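Local coordinates for ABC transporter periplasmic peptide-binding protein (Pseudoalteromonas, PDB 4QFL) that binds dipeptides in the periplasm, here alanyl-phenylalanine, and probably delivers them to an ABC transporter for uptake, at residues 60-65 and 230-235; 64-69 and 75-80; 118-123 and 130-135; 381-386 and 412-417; 419-422 and 428-431. All blocks are in the same frame, centred on the assembly; numbering follows the deposited sequence.

Contact 1 (60-65 and 230-235); sequences LYDRLI and ADYWKH
Asp-62, with CG lying beside its backbone N (chi1 -60°), and Tyr-232, whose ring swings out anti to the backbone N (chi1 -174°), meet head-on, carboxylate and ring almost in one plane, 12° apart. The phenol OH of Tyr-232 donates to Asp-62 OD1 at 2.6 Å, on the syn lone pair of that oxygen. Trp-233 takes the other oxygen: its indole NE1 donates to Asp-62 OD2 over 2.9 Å, almost straight and in the indole plane, yet it reaches the oxygen from above the carboxylate plane. The two anchoring loops are far apart in sequence, one running from helix 50-60 to strand 65-67, the other from strand 223-228 to strand 241-246, and a single carboxylate ties them together. Lys-234 curls back, bringing its NZ to 3.2 Å from Tyr-232 OH, to which it donates. The salt bridge from Lys-234 NZ to Asp-62 OD1 is long at 4.0 Å, the stronger partner of this ammonium being Glu-77. Thr-210 supplies a further hydrogen bond to Asp-62 OD2.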
# COMPACT_ATOMS: atom_id res chain seq x y z
N LEU A 60 9.26 -9.48 10.06
CA LEU A 60 10.72 -9.58 10.10
C LEU A 60 11.39 -8.34 10.64
O LEU A 60 12.55 -8.38 11.01
CB LEU A 60 11.27 -9.85 8.70
CG LEU A 60 10.90 -11.17 8.05
CD1 LEU A 60 11.30 -11.12 6.60
CD2 LEU A 60 11.59 -12.31 8.76
N TYR A 61 10.66 -7.22 10.66
CA TYR A 61 11.28 -5.92 10.91
C TYR A 61 10.58 -5.07 11.98
O TYR A 61 9.49 -5.39 12.42
CB TYR A 61 11.30 -5.10 9.62
CG TYR A 61 12.09 -5.70 8.48
CD1 TYR A 61 13.48 -5.68 8.49
CD2 TYR A 61 11.44 -6.27 7.38
CE1 TYR A 61 14.21 -6.23 7.43
CE2 TYR A 61 12.16 -6.82 6.32
CZ TYR A 61 13.55 -6.79 6.36
OH TYR A 61 14.27 -7.34 5.32
N ASP A 62 11.24 -3.98 12.38
CA ASP A 62 10.60 -2.91 13.13
C ASP A 62 10.93 -1.58 12.48
O ASP A 62 11.95 -1.46 11.81
CB ASP A 62 11.09 -2.85 14.58
CG ASP A 62 10.83 -4.13 15.35
OD1 ASP A 62 9.67 -4.36 15.75
OD2 ASP A 62 11.79 -4.89 15.58
N ARG A 63 10.08 -0.59 12.69
CA ARG A 63 10.32 0.77 12.24
C ARG A 63 10.85 1.57 13.41
O ARG A 63 10.95 1.07 14.53
CB ARG A 63 9.03 1.42 11.76
CG ARG A 63 8.39 0.75 10.54
CD ARG A 63 6.88 1.02 10.49
NE ARG A 63 6.19 0.31 11.57
CZ ARG A 63 4.88 0.37 11.80
NH1 ARG A 63 4.10 1.10 11.02
NH2 ARG A 63 4.36 -0.31 12.81
N LEU A 64 11.20 2.82 13.15
CA LEU A 64 11.56 3.76 14.20
C LEU A 64 10.34 4.08 15.06
O LEU A 64 10.41 4.12 16.28
CB LEU A 64 12.08 5.05 13.57
CG LEU A 64 13.42 4.89 12.85
CD1 LEU A 64 13.80 6.18 12.14
CD2 LEU A 64 14.48 4.48 13.85
N ILE A 65 9.22 4.32 14.39
CA ILE A 65 7.98 4.70 15.04
C ILE A 65 6.81 4.09 14.30
O ILE A 65 6.94 3.62 13.15
CB ILE A 65 7.77 6.21 15.03
CG1 ILE A 65 7.97 6.76 13.63
CG2 ILE A 65 8.71 6.87 15.99
CD1 ILE A 65 7.49 8.17 13.45
N ALA A 230 13.69 -15.55 19.25
CA ALA A 230 13.76 -15.73 20.70
C ALA A 230 14.32 -14.50 21.43
O ALA A 230 14.11 -14.34 22.63
CB ALA A 230 14.59 -16.97 21.04
N ASP A 231 15.00 -13.64 20.68
CA ASP A 231 15.67 -12.47 21.24
C ASP A 231 14.95 -11.18 20.93
O ASP A 231 15.56 -10.11 20.97
CB ASP A 231 17.10 -12.36 20.71
CG ASP A 231 18.07 -13.25 21.46
OD1 ASP A 231 18.06 -13.22 22.71
OD2 ASP A 231 18.84 -13.98 20.79
N TYR A 232 13.66 -11.26 20.62
CA TYR A 232 12.91 -10.08 20.22
C TYR A 232 12.75 -9.06 21.36
O TYR A 232 12.31 -9.39 22.45
CB TYR A 232 11.55 -10.47 19.64
CG TYR A 232 10.79 -9.29 19.08
CD1 TYR A 232 11.39 -8.45 18.15
CD2 TYR A 232 9.49 -9.01 19.47
CE1 TYR A 232 10.73 -7.37 17.64
CE2 TYR A 232 8.81 -7.93 18.95
CZ TYR A 232 9.44 -7.11 18.03
OH TYR A 232 8.78 -6.03 17.50
N TRP A 233 13.09 -7.81 21.08
CA TRP A 233 13.15 -6.80 22.12
C TRP A 233 11.81 -6.47 22.72
O TRP A 233 11.69 -6.30 23.92
CB TRP A 233 13.77 -5.52 21.58
CG TRP A 233 12.98 -4.91 20.46
CD1 TRP A 233 13.07 -5.24 19.14
CD2 TRP A 233 12.01 -3.86 20.55
NE1 TRP A 233 12.20 -4.46 18.40
CE2 TRP A 233 11.54 -3.61 19.24
CE3 TRP A 233 11.48 -3.11 21.61
CZ2 TRP A 233 10.59 -2.64 18.96
CZ3 TRP A 233 10.53 -2.15 21.32
CH2 TRP A 233 10.10 -1.92 20.01
N LYS A 234 10.79 -6.35 21.87
CA LYS A 234 9.54 -5.76 22.31
C LYS A 234 8.75 -6.68 23.23
O LYS A 234 8.27 -6.25 24.28
CB LYS A 234 8.68 -5.34 21.12
CG LYS A 234 7.38 -4.72 21.53
CD LYS A 234 6.33 -4.88 20.44
CE LYS A 234 6.30 -3.68 19.54
NZ LYS A 234 7.66 -3.39 19.01
N HIS A 235 8.60 -7.94 22.84
CA HIS A 235 7.86 -8.89 23.65
C HIS A 235 8.29 -10.32 23.41
O HIS A 235 9.04 -10.60 22.49
CB HIS A 235 6.34 -8.73 23.46
CG HIS A 235 5.86 -8.92 22.05
ND1 HIS A 235 5.59 -10.16 21.51
CD2 HIS A 235 5.58 -8.02 21.07
CE1 HIS A 235 5.18 -10.02 20.26
NE2 HIS A 235 5.16 -8.73 19.97
O HOH W 1 7.73 -2.75 15.66

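Contact 2 (64-69 and 75-80); sequences LISIDP and KSELAT
Glu-77 runs its CB and CG along the backbone of Leu-64 and Ile-65 and ends at the Ser-66 hydroxyl. Glu-77 CB lies 3.3 Å from Leu-64 O, Glu-77 CG rests 3.6 Å from Ile-65 C, and a bend at chi2 (-55°) turns the carboxylate toward Ser-66. There Glu-77 OE2 accepts from Ser-66 OG at 2.8 Å on its anti lone pair, while OE1 makes a salt bridge with Lys-234. Without the carboxylate, as with an alanine here, the Ser-66 hydroxyl and the Lys-234 ammonium would probably lose this shared partner. The backbone is that of an antiparallel hairpin: Ser-66 and Lys-75 form a hydrogen-bonded pair, with Ser-66 N to Lys-75 O at 2.9 Å and Lys-75 N to Ser-66 O at 2.8 Å. Beyond it, Leu-64 O accepts from both Glu-77 N and Ala-79 N, the latter in the carbonyl plane. Leu-64 CB also packs on Ala-79 CB. Strands 65-67 and 74-76 make this small sheet, and the chain then passes into strand 79-84, where Trp-82 touches Ile-65; Leu-95 of strand 90-95 meets Leu-64.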
# COMPACT_ATOMS: atom_id res chain seq x y z
N LEU A 64 11.20 2.82 13.15
CA LEU A 64 11.56 3.76 14.20
C LEU A 64 10.34 4.08 15.06
O LEU A 64 10.41 4.12 16.28
CB LEU A 64 12.08 5.05 13.57
CG LEU A 64 13.42 4.89 12.85
CD1 LEU A 64 13.80 6.18 12.14
CD2 LEU A 64 14.48 4.48 13.85
N ILE A 65 9.22 4.32 14.39
CA ILE A 65 7.98 4.70 15.04
C ILE A 65 6.81 4.09 14.30
O ILE A 65 6.94 3.62 13.15
CB ILE A 65 7.77 6.21 15.03
CG1 ILE A 65 7.97 6.76 13.63
CG2 ILE A 65 8.71 6.87 15.99
CD1 ILE A 65 7.49 8.17 13.45
N SER A 66 5.66 4.09 14.96
CA SER A 66 4.41 3.68 14.32
C SER A 66 3.34 4.72 14.60
O SER A 66 3.59 5.73 15.25
CB SER A 66 3.98 2.29 14.81
OG SER A 66 3.77 2.26 16.21
N ILE A 67 2.13 4.48 14.10
CA ILE A 67 1.01 5.37 14.35
C ILE A 67 -0.09 4.61 15.07
O ILE A 67 -0.57 3.58 14.59
CB ILE A 67 0.47 5.94 13.05
CG1 ILE A 67 1.57 6.75 12.35
CG2 ILE A 67 -0.77 6.79 13.30
CD1 ILE A 67 1.25 7.17 10.93
N ASP A 68 -0.50 5.09 16.24
CA ASP A 68 -1.56 4.41 16.96
C ASP A 68 -2.82 4.43 16.10
O ASP A 68 -3.18 5.47 15.57
CB ASP A 68 -1.80 5.09 18.30
CG ASP A 68 -2.66 4.25 19.20
OD1 ASP A 68 -3.88 4.29 19.04
OD2 ASP A 68 -2.11 3.54 20.06
N PRO A 69 -3.49 3.27 15.97
CA PRO A 69 -4.66 3.17 15.08
C PRO A 69 -5.85 3.93 15.62
O PRO A 69 -6.76 4.29 14.87
CB PRO A 69 -4.97 1.68 15.08
CG PRO A 69 -4.49 1.21 16.39
CD PRO A 69 -3.28 2.04 16.74
N LYS A 75 4.05 6.44 17.97
CA LYS A 75 4.48 5.54 19.03
C LYS A 75 5.90 5.06 18.80
O LYS A 75 6.29 4.69 17.69
CB LYS A 75 3.54 4.34 19.09
CG LYS A 75 2.07 4.71 18.99
CD LYS A 75 1.68 5.88 19.91
CE LYS A 75 1.76 5.51 21.37
NZ LYS A 75 1.39 6.68 22.22
N SER A 76 6.68 5.07 19.87
CA SER A 76 8.05 4.60 19.83
C SER A 76 8.14 3.14 19.40
O SER A 76 7.49 2.27 19.97
CB SER A 76 8.68 4.76 21.21
OG SER A 76 9.66 3.76 21.41
N GLU A 77 8.96 2.88 18.40
CA GLU A 77 9.33 1.52 18.07
C GLU A 77 10.80 1.25 18.33
O GLU A 77 11.16 0.87 19.44
CB GLU A 77 9.02 1.19 16.61
CG GLU A 77 7.53 1.11 16.28
CD GLU A 77 6.76 0.14 17.17
OE1 GLU A 77 7.37 -0.82 17.70
OE2 GLU A 77 5.54 0.35 17.33
N LEU A 78 11.64 1.47 17.32
CA LEU A 78 13.09 1.35 17.50
C LEU A 78 13.62 2.72 17.92
O LEU A 78 14.74 2.82 18.43
CB LEU A 78 13.80 0.90 16.22
CG LEU A 78 13.72 -0.58 15.88
CD1 LEU A 78 14.46 -0.83 14.58
CD2 LEU A 78 14.29 -1.43 17.00
N ALA A 79 12.82 3.76 17.69
CA ALA A 79 13.12 5.09 18.21
C ALA A 79 12.37 5.29 19.51
O ALA A 79 11.19 4.96 19.59
CB ALA A 79 12.69 6.15 17.21
N THR A 80 13.05 5.84 20.52
CA THR A 80 12.48 6.03 21.85
C THR A 80 11.95 7.44 22.03
O THR A 80 11.10 7.71 22.88
CB THR A 80 13.54 5.81 22.94
OG1 THR A 80 14.70 6.59 22.62
CG2 THR A 80 13.92 4.35 23.03

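Contact 3 (118-123 and 130-135); sequences VIFTFS and NPYHFV
Asn-130 and Tyr-132 reach back to the helix that precedes them, touching it at Ser-123 and Phe-120. The amide ND2 of Asn-130 donates to Ser-123 OG at 2.9 Å, with the hydroxyl oxygen in the amide plane. The same nitrogen makes a weak bond to the carbonyl O of Phe-120, bent to an N-H...O angle of 121°. Beside this polar pair, the rings of Phe-120 and Tyr-132 form an offset edge-to-face stack, planes at 84° and centroids 5.5 Å apart. Phe-120 presents the edge, its CE1 lying 3.7 Å from Tyr-132 CD1.

A second layer of bonds fixes these groups. Ser-123 OG donates to Ile-119 O at 2.6 Å, one turn back along the helix, which leaves the hydroxyl oxygen to accept from Asn-130. With CG anti to the backbone N (chi1 -177°), Asn-130 extends its amide toward the helix, while its OD1 accepts from Tyr-132 N at 2.7 Å. This is an Asx turn, and it fixes the rotation of the amide so that ND2 faces the serine. It coincides with the start of a type I turn from Asn-130 to His-133.

The Tyr-132 hydroxyl is bonded to Ala-191 O. Helix 188-196 packs against both rings, through Ala-191 and Met-192 on Phe-120 and Leu-194 on Tyr-132, so helix 188-196 lies against both helix 115-126 and the loop that follows it.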
# COMPACT_ATOMS: atom_id res chain seq x y z
N VAL A 118 20.54 3.03 11.08
CA VAL A 118 19.56 4.02 10.65
C VAL A 118 20.11 4.80 9.48
O VAL A 118 19.45 4.97 8.45
CB VAL A 118 19.19 4.96 11.80
CG1 VAL A 118 18.25 6.06 11.32
CG2 VAL A 118 18.57 4.16 12.94
N ILE A 119 21.35 5.27 9.63
CA ILE A 119 21.98 6.04 8.58
C ILE A 119 22.12 5.21 7.32
O ILE A 119 21.87 5.70 6.22
CB ILE A 119 23.32 6.63 9.04
CG1 ILE A 119 23.10 7.48 10.30
CG2 ILE A 119 23.90 7.50 7.95
CD1 ILE A 119 24.34 7.73 11.12
N PHE A 120 22.49 3.94 7.46
CA PHE A 120 22.61 3.09 6.28
C PHE A 120 21.28 2.82 5.60
O PHE A 120 21.15 2.97 4.38
CB PHE A 120 23.23 1.74 6.60
CG PHE A 120 23.06 0.75 5.48
CD1 PHE A 120 23.91 0.79 4.38
CD2 PHE A 120 22.03 -0.18 5.51
CE1 PHE A 120 23.75 -0.11 3.32
CE2 PHE A 120 21.86 -1.08 4.46
CZ PHE A 120 22.72 -1.05 3.36
N THR A 121 20.32 2.37 6.38
CA THR A 121 18.99 2.04 5.87
C THR A 121 18.38 3.18 5.07
O THR A 121 17.85 2.99 3.96
CB THR A 121 18.04 1.69 7.02
OG1 THR A 121 18.54 0.55 7.71
CG2 THR A 121 16.64 1.39 6.47
N PHE A 122 18.44 4.37 5.64
CA PHE A 122 17.77 5.51 5.02
C PHE A 122 18.62 6.28 4.01
O PHE A 122 18.08 6.84 3.05
CB PHE A 122 17.07 6.39 6.07
CG PHE A 122 15.95 5.67 6.77
CD1 PHE A 122 14.73 5.50 6.14
CD2 PHE A 122 16.14 5.10 8.02
CE1 PHE A 122 13.72 4.81 6.74
CE2 PHE A 122 15.12 4.40 8.63
CZ PHE A 122 13.91 4.25 7.98
N SER A 123 19.94 6.27 4.17
CA SER A 123 20.78 6.86 3.15
C SER A 123 20.78 5.98 1.90
O SER A 123 21.05 6.47 0.81
CB SER A 123 22.20 7.12 3.65
OG SER A 123 22.91 5.92 3.84
N ASN A 130 25.71 5.75 -1.33
CA ASN A 130 25.45 4.55 -0.55
C ASN A 130 25.67 3.35 -1.45
O ASN A 130 25.12 3.27 -2.53
CB ASN A 130 24.02 4.58 0.02
CG ASN A 130 23.73 3.39 0.90
OD1 ASN A 130 23.87 2.24 0.47
ND2 ASN A 130 23.35 3.65 2.15
N PRO A 131 26.48 2.39 -0.99
CA PRO A 131 26.87 1.29 -1.86
C PRO A 131 25.68 0.43 -2.27
O PRO A 131 25.80 -0.41 -3.15
CB PRO A 131 27.84 0.49 -1.00
CG PRO A 131 27.46 0.82 0.39
CD PRO A 131 27.05 2.25 0.36
N TYR A 132 24.54 0.64 -1.62
CA TYR A 132 23.35 -0.14 -1.94
C TYR A 132 22.30 0.68 -2.68
O TYR A 132 21.24 0.17 -3.05
CB TYR A 132 22.78 -0.75 -0.67
CG TYR A 132 23.45 -2.03 -0.29
CD1 TYR A 132 24.69 -2.03 0.36
CD2 TYR A 132 22.86 -3.24 -0.59
CE1 TYR A 132 25.31 -3.22 0.70
CE2 TYR A 132 23.46 -4.43 -0.25
CZ TYR A 132 24.68 -4.42 0.40
OH TYR A 132 25.26 -5.63 0.72
N HIS A 133 22.60 1.95 -2.91
CA HIS A 133 21.65 2.81 -3.59
C HIS A 133 21.17 2.19 -4.89
O HIS A 133 19.98 2.21 -5.19
CB HIS A 133 22.25 4.19 -3.86
CG HIS A 133 21.28 5.13 -4.51
ND1 HIS A 133 20.12 5.54 -3.89
CD2 HIS A 133 21.28 5.72 -5.72
CE1 HIS A 133 19.46 6.36 -4.69
NE2 HIS A 133 20.14 6.48 -5.81
N PHE A 134 22.10 1.64 -5.66
CA PHE A 134 21.76 1.09 -6.97
C PHE A 134 21.61 -0.44 -6.98
O PHE A 134 21.56 -1.05 -8.05
CB PHE A 134 22.80 1.50 -8.02
CG PHE A 134 22.86 2.98 -8.27
CD1 PHE A 134 21.85 3.62 -8.97
CD2 PHE A 134 23.94 3.73 -7.84
CE1 PHE A 134 21.91 4.98 -9.20
CE2 PHE A 134 24.00 5.09 -8.07
CZ PHE A 134 22.99 5.71 -8.75
N VAL A 135 21.54 -1.05 -5.81
CA VAL A 135 21.38 -2.50 -5.76
C VAL A 135 19.96 -2.90 -6.10
O VAL A 135 19.01 -2.19 -5.79
CB VAL A 135 21.76 -3.08 -4.39
CG1 VAL A 135 21.22 -4.50 -4.24
CG2 VAL A 135 23.26 -3.05 -4.23

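Contact 4 (381-386 and 412-417); sequences VSRIYN and YEWNTF. With PHE (phenylalanine), chain D.
Val-381 and Trp-414 stand opposite each other with their CA atoms 6.7 Å apart, where a loop closing in a type I turn from Arg-383 to Asn-386 faces the first turn of helix 414-422. The CG2 methyl of Val-381 sits over the face of the Trp-414 indole, 3.8 Å from the centroid of its five-membered ring, a CH-pi contact. Arg-383 lies across the same ring system, its NE 3.5 Å from Trp-414 CZ2, with the guanidinium and indole planes 46° apart. Bends at chi2 and chi3 (-61° and -56°) fold the arginine so that its edge meets the carboxylate of the bound phenylalanine: Arg-383 NE donates to the ligand's O at 3.0 Å and Arg-383 NH2 to its OXT, also at 3.0 Å. Tyr-385 OH adds a bond of 2.6 Å to the same ligand O. Glu-36 makes a salt bridge with Arg-383 NH1. Paired donors from an arginine, reinforced by a tyrosine, make this the C-terminal carboxylate site of a dipeptide-binding pocket.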
# COMPACT_ATOMS: atom_id res chain seq x y z
N VAL A 381 -6.85 -10.46 -8.00
CA VAL A 381 -7.03 -10.85 -6.61
C VAL A 381 -7.90 -9.82 -5.88
O VAL A 381 -7.98 -8.66 -6.28
CB VAL A 381 -5.69 -10.94 -5.89
CG1 VAL A 381 -4.93 -12.17 -6.32
CG2 VAL A 381 -4.88 -9.69 -6.15
N SER A 382 -8.53 -10.26 -4.79
CA SER A 382 -9.34 -9.38 -3.95
C SER A 382 -8.48 -8.39 -3.15
O SER A 382 -7.45 -8.78 -2.59
CB SER A 382 -10.16 -10.24 -2.98
OG SER A 382 -10.89 -9.42 -2.08
N ARG A 383 -8.89 -7.12 -3.12
CA ARG A 383 -8.22 -6.11 -2.30
C ARG A 383 -9.27 -5.46 -1.43
O ARG A 383 -10.47 -5.55 -1.72
CB ARG A 383 -7.56 -5.01 -3.16
CG ARG A 383 -6.92 -5.49 -4.45
CD ARG A 383 -5.79 -6.46 -4.19
NE ARG A 383 -4.77 -5.93 -3.30
CZ ARG A 383 -4.20 -6.63 -2.31
NH1 ARG A 383 -4.57 -7.88 -2.05
NH2 ARG A 383 -3.28 -6.06 -1.55
N ILE A 384 -8.84 -4.78 -0.37
CA ILE A 384 -9.79 -4.11 0.50
C ILE A 384 -10.69 -3.18 -0.30
O ILE A 384 -11.90 -3.14 -0.08
CB ILE A 384 -9.06 -3.28 1.55
CG1 ILE A 384 -8.18 -4.18 2.41
CG2 ILE A 384 -10.06 -2.53 2.42
CD1 ILE A 384 -7.25 -3.40 3.31
N TYR A 385 -10.10 -2.42 -1.21
CA TYR A 385 -10.85 -1.41 -1.94
C TYR A 385 -11.65 -1.97 -3.12
O TYR A 385 -12.43 -1.26 -3.73
CB TYR A 385 -9.92 -0.30 -2.41
CG TYR A 385 -8.66 -0.79 -3.08
CD1 TYR A 385 -8.64 -1.08 -4.43
CD2 TYR A 385 -7.49 -0.98 -2.35
CE1 TYR A 385 -7.50 -1.53 -5.05
CE2 TYR A 385 -6.34 -1.43 -2.97
CZ TYR A 385 -6.35 -1.70 -4.32
OH TYR A 385 -5.21 -2.15 -4.94
N ASN A 386 -11.45 -3.24 -3.43
CA ASN A 386 -12.16 -3.87 -4.54
C ASN A 386 -12.12 -5.39 -4.48
O ASN A 386 -11.15 -6.01 -4.91
CB ASN A 386 -11.64 -3.37 -5.89
CG ASN A 386 -12.52 -3.81 -7.04
OD1 ASN A 386 -13.28 -4.76 -6.93
ND2 ASN A 386 -12.41 -3.11 -8.16
N TYR A 412 -3.85 -10.08 -15.56
CA TYR A 412 -2.63 -10.86 -15.42
C TYR A 412 -2.35 -11.11 -13.94
O TYR A 412 -2.93 -10.45 -13.08
CB TYR A 412 -1.42 -10.14 -16.03
CG TYR A 412 -1.53 -9.81 -17.51
CD1 TYR A 412 -1.20 -10.74 -18.48
CD2 TYR A 412 -1.94 -8.56 -17.93
CE1 TYR A 412 -1.31 -10.44 -19.83
CE2 TYR A 412 -2.05 -8.24 -19.27
CZ TYR A 412 -1.73 -9.19 -20.22
OH TYR A 412 -1.83 -8.87 -21.56
N GLU A 413 -1.47 -12.06 -13.65
CA GLU A 413 -0.97 -12.30 -12.30
C GLU A 413 -0.72 -10.96 -11.58
O GLU A 413 -0.20 -10.01 -12.18
CB GLU A 413 0.31 -13.17 -12.35
CG GLU A 413 0.96 -13.50 -11.00
CD GLU A 413 1.81 -12.37 -10.47
OE1 GLU A 413 2.44 -11.67 -11.29
OE2 GLU A 413 1.84 -12.16 -9.24
N TRP A 414 -1.10 -10.90 -10.31
CA TRP A 414 -1.09 -9.66 -9.52
C TRP A 414 0.16 -8.84 -9.67
O TRP A 414 0.09 -7.67 -10.05
CB TRP A 414 -1.34 -9.99 -8.06
CG TRP A 414 -1.42 -8.83 -7.09
CD1 TRP A 414 -0.92 -8.81 -5.82
CD2 TRP A 414 -2.08 -7.55 -7.27
NE1 TRP A 414 -1.20 -7.62 -5.21
CE2 TRP A 414 -1.91 -6.83 -6.07
CE3 TRP A 414 -2.78 -6.96 -8.32
CZ2 TRP A 414 -2.42 -5.54 -5.89
CZ3 TRP A 414 -3.28 -5.68 -8.14
CH2 TRP A 414 -3.10 -4.98 -6.93
N ASN A 415 1.32 -9.42 -9.37
CA ASN A 415 2.58 -8.68 -9.46
C ASN A 415 2.93 -8.25 -10.90
O ASN A 415 3.44 -7.16 -11.12
CB ASN A 415 3.74 -9.48 -8.85
CG ASN A 415 3.57 -9.70 -7.34
OD1 ASN A 415 3.16 -8.80 -6.60
ND2 ASN A 415 3.90 -10.90 -6.90
N THR A 416 2.65 -9.12 -11.87
CA THR A 416 2.83 -8.79 -13.28
C THR A 416 1.94 -7.63 -13.66
O THR A 416 2.35 -6.71 -14.36
CB THR A 416 2.41 -9.99 -14.15
OG1 THR A 416 3.21 -11.13 -13.82
CG2 THR A 416 2.58 -9.66 -15.63
N PHE A 417 0.70 -7.70 -13.20
CA PHE A 417 -0.31 -6.68 -13.42
C PHE A 417 0.19 -5.30 -13.00
O PHE A 417 0.13 -4.34 -13.78
CB PHE A 417 -1.54 -7.05 -12.60
CG PHE A 417 -2.74 -6.19 -12.85
CD1 PHE A 417 -3.55 -6.44 -13.94
CD2 PHE A 417 -3.08 -5.18 -11.98
CE1 PHE A 417 -4.67 -5.67 -14.17
CE2 PHE A 417 -4.20 -4.41 -12.20
CZ PHE A 417 -4.99 -4.65 -13.30
N PHE D . -0.90 -0.99 -2.69
CA PHE D . -1.84 -1.61 -3.61
C PHE D . -2.43 -2.85 -2.98
O PHE D . -3.59 -3.18 -3.20
CB PHE D . -1.13 -2.02 -4.90
CG PHE D . -0.75 -0.87 -5.76
CD1 PHE D . -1.66 0.13 -6.06
CD2 PHE D . 0.52 -0.78 -6.28
CE1 PHE D . -1.32 1.18 -6.86
CE2 PHE D . 0.88 0.26 -7.09
CZ PHE D . -0.04 1.25 -7.38
OXT PHE D . -1.75 -3.56 -2.24

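Contact 5 (419-422 and 428-431); sequences QRIG and SVLL
Helix 414-422 packs here on strand 428-434, which follows it in the chain, and Ile-421 is the residue of 419-422 that meets the strand. Its side chain divides between two partners. The longer branch ends in Ile-421 CD1, which meets Val-429 CG2 tip to tip at 3.6 Å and comes equally near Val-429 CB. The shorter branch, Ile-421 CG2, lies 3.9 Å from Leu-431 CD1, the two side chains running alongside with reversed sense. Torsions account for the split: CG1 stands beside the backbone N (chi1 -65°), and the second bend (chi2 -71°) aims CD1 at the valine. Val-429 and Leu-431, two apart on the strand, both direct their side chains to this helix, whereas Leu-430 between them packs on helix 389-401, so the strand is covered by a helix on each face. Shortening Ile-421 to an alanine is likely to open a gap beside Val-429 CG2 and take one packing partner from Leu-431 CD1. Leu-431 also touches the bound phenylalanine and belongs to its pocket, while Trp-377 of strand 373-378 packs on Ile-421.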
# COMPACT_ATOMS: atom_id res chain seq x y z
N GLN A 419 3.20 -4.26 -12.51
CA GLN A 419 4.33 -3.89 -13.35
C GLN A 419 3.87 -3.29 -14.69
O GLN A 419 4.37 -2.25 -15.11
CB GLN A 419 5.21 -5.13 -13.56
CG GLN A 419 6.33 -4.97 -14.55
CD GLN A 419 7.49 -4.17 -14.01
OE1 GLN A 419 7.33 -3.33 -13.12
NE2 GLN A 419 8.69 -4.44 -14.53
N ARG A 420 2.91 -3.94 -15.33
CA ARG A 420 2.45 -3.49 -16.64
C ARG A 420 1.58 -2.23 -16.55
O ARG A 420 1.49 -1.45 -17.51
CB ARG A 420 1.77 -4.64 -17.40
CG ARG A 420 2.77 -5.74 -17.83
CD ARG A 420 2.12 -6.89 -18.62
NE ARG A 420 3.06 -7.99 -18.89
CZ ARG A 420 2.76 -9.12 -19.52
NH1 ARG A 420 1.53 -9.33 -19.98
NH2 ARG A 420 3.68 -10.05 -19.71
N ILE A 421 0.96 -2.01 -15.39
CA ILE A 421 0.26 -0.75 -15.14
C ILE A 421 1.26 0.39 -14.90
O ILE A 421 1.03 1.54 -15.31
CB ILE A 421 -0.75 -0.87 -13.96
CG1 ILE A 421 -1.89 -1.85 -14.29
CG2 ILE A 421 -1.35 0.46 -13.64
CD1 ILE A 421 -2.87 -1.33 -15.35
N GLY A 422 2.38 0.07 -14.26
CA GLY A 422 3.45 1.04 -14.07
C GLY A 422 4.11 1.41 -15.39
O GLY A 422 4.72 2.47 -15.51
N SER A 428 -7.32 1.88 -19.46
CA SER A 428 -7.92 2.17 -18.16
C SER A 428 -7.74 0.96 -17.28
O SER A 428 -7.53 -0.15 -17.77
CB SER A 428 -9.40 2.51 -18.30
OG SER A 428 -10.18 1.35 -18.51
N VAL A 429 -7.83 1.17 -15.97
CA VAL A 429 -7.60 0.10 -15.01
C VAL A 429 -8.44 0.31 -13.77
O VAL A 429 -8.67 1.44 -13.33
CB VAL A 429 -6.12 0.02 -14.59
CG1 VAL A 429 -5.66 1.36 -14.07
CG2 VAL A 429 -5.92 -1.07 -13.54
N LEU A 430 -8.88 -0.81 -13.20
CA LEU A 430 -9.53 -0.83 -11.91
C LEU A 430 -8.45 -1.10 -10.89
O LEU A 430 -7.87 -2.17 -10.86
CB LEU A 430 -10.57 -1.94 -11.85
CG LEU A 430 -11.75 -1.79 -12.81
CD1 LEU A 430 -12.63 -3.03 -12.79
CD2 LEU A 430 -12.54 -0.53 -12.49
N LEU A 431 -8.17 -0.11 -10.06
CA LEU A 431 -7.16 -0.24 -9.03
C LEU A 431 -7.62 0.55 -7.80
O LEU A 431 -8.80 0.76 -7.60
CB LEU A 431 -5.81 0.29 -9.52
CG LEU A 431 -4.69 -0.74 -9.57
CD1 LEU A 431 -3.51 -0.29 -10.42
CD2 LEU A 431 -4.24 -1.12 -8.16

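The five contacts fall into two groups. Contacts 1 and 2 lie 11 Å apart between centres and share Leu-64 and Ile-65; the salt bridge from Lys-234 NZ to Glu-77 OE1, 2.9 Å, joins them directly. Contact 3 touches both through Leu-64, whose CD1 lies 4.2 Å from Phe-122 CE2. Contacts 4 and 5 are 10 Å apart between centres and share helix 414-422; they meet where Trp-414 CH2 stands 4.2 Å from Leu-431 CD2, and both border the bound phenylalanine. Between the groups, contacts 2 and 4 come no nearer than about 13 Å at their closest atoms, and the side chain of Ile-67 in contact 2 is about 12 Å from the bound alanine.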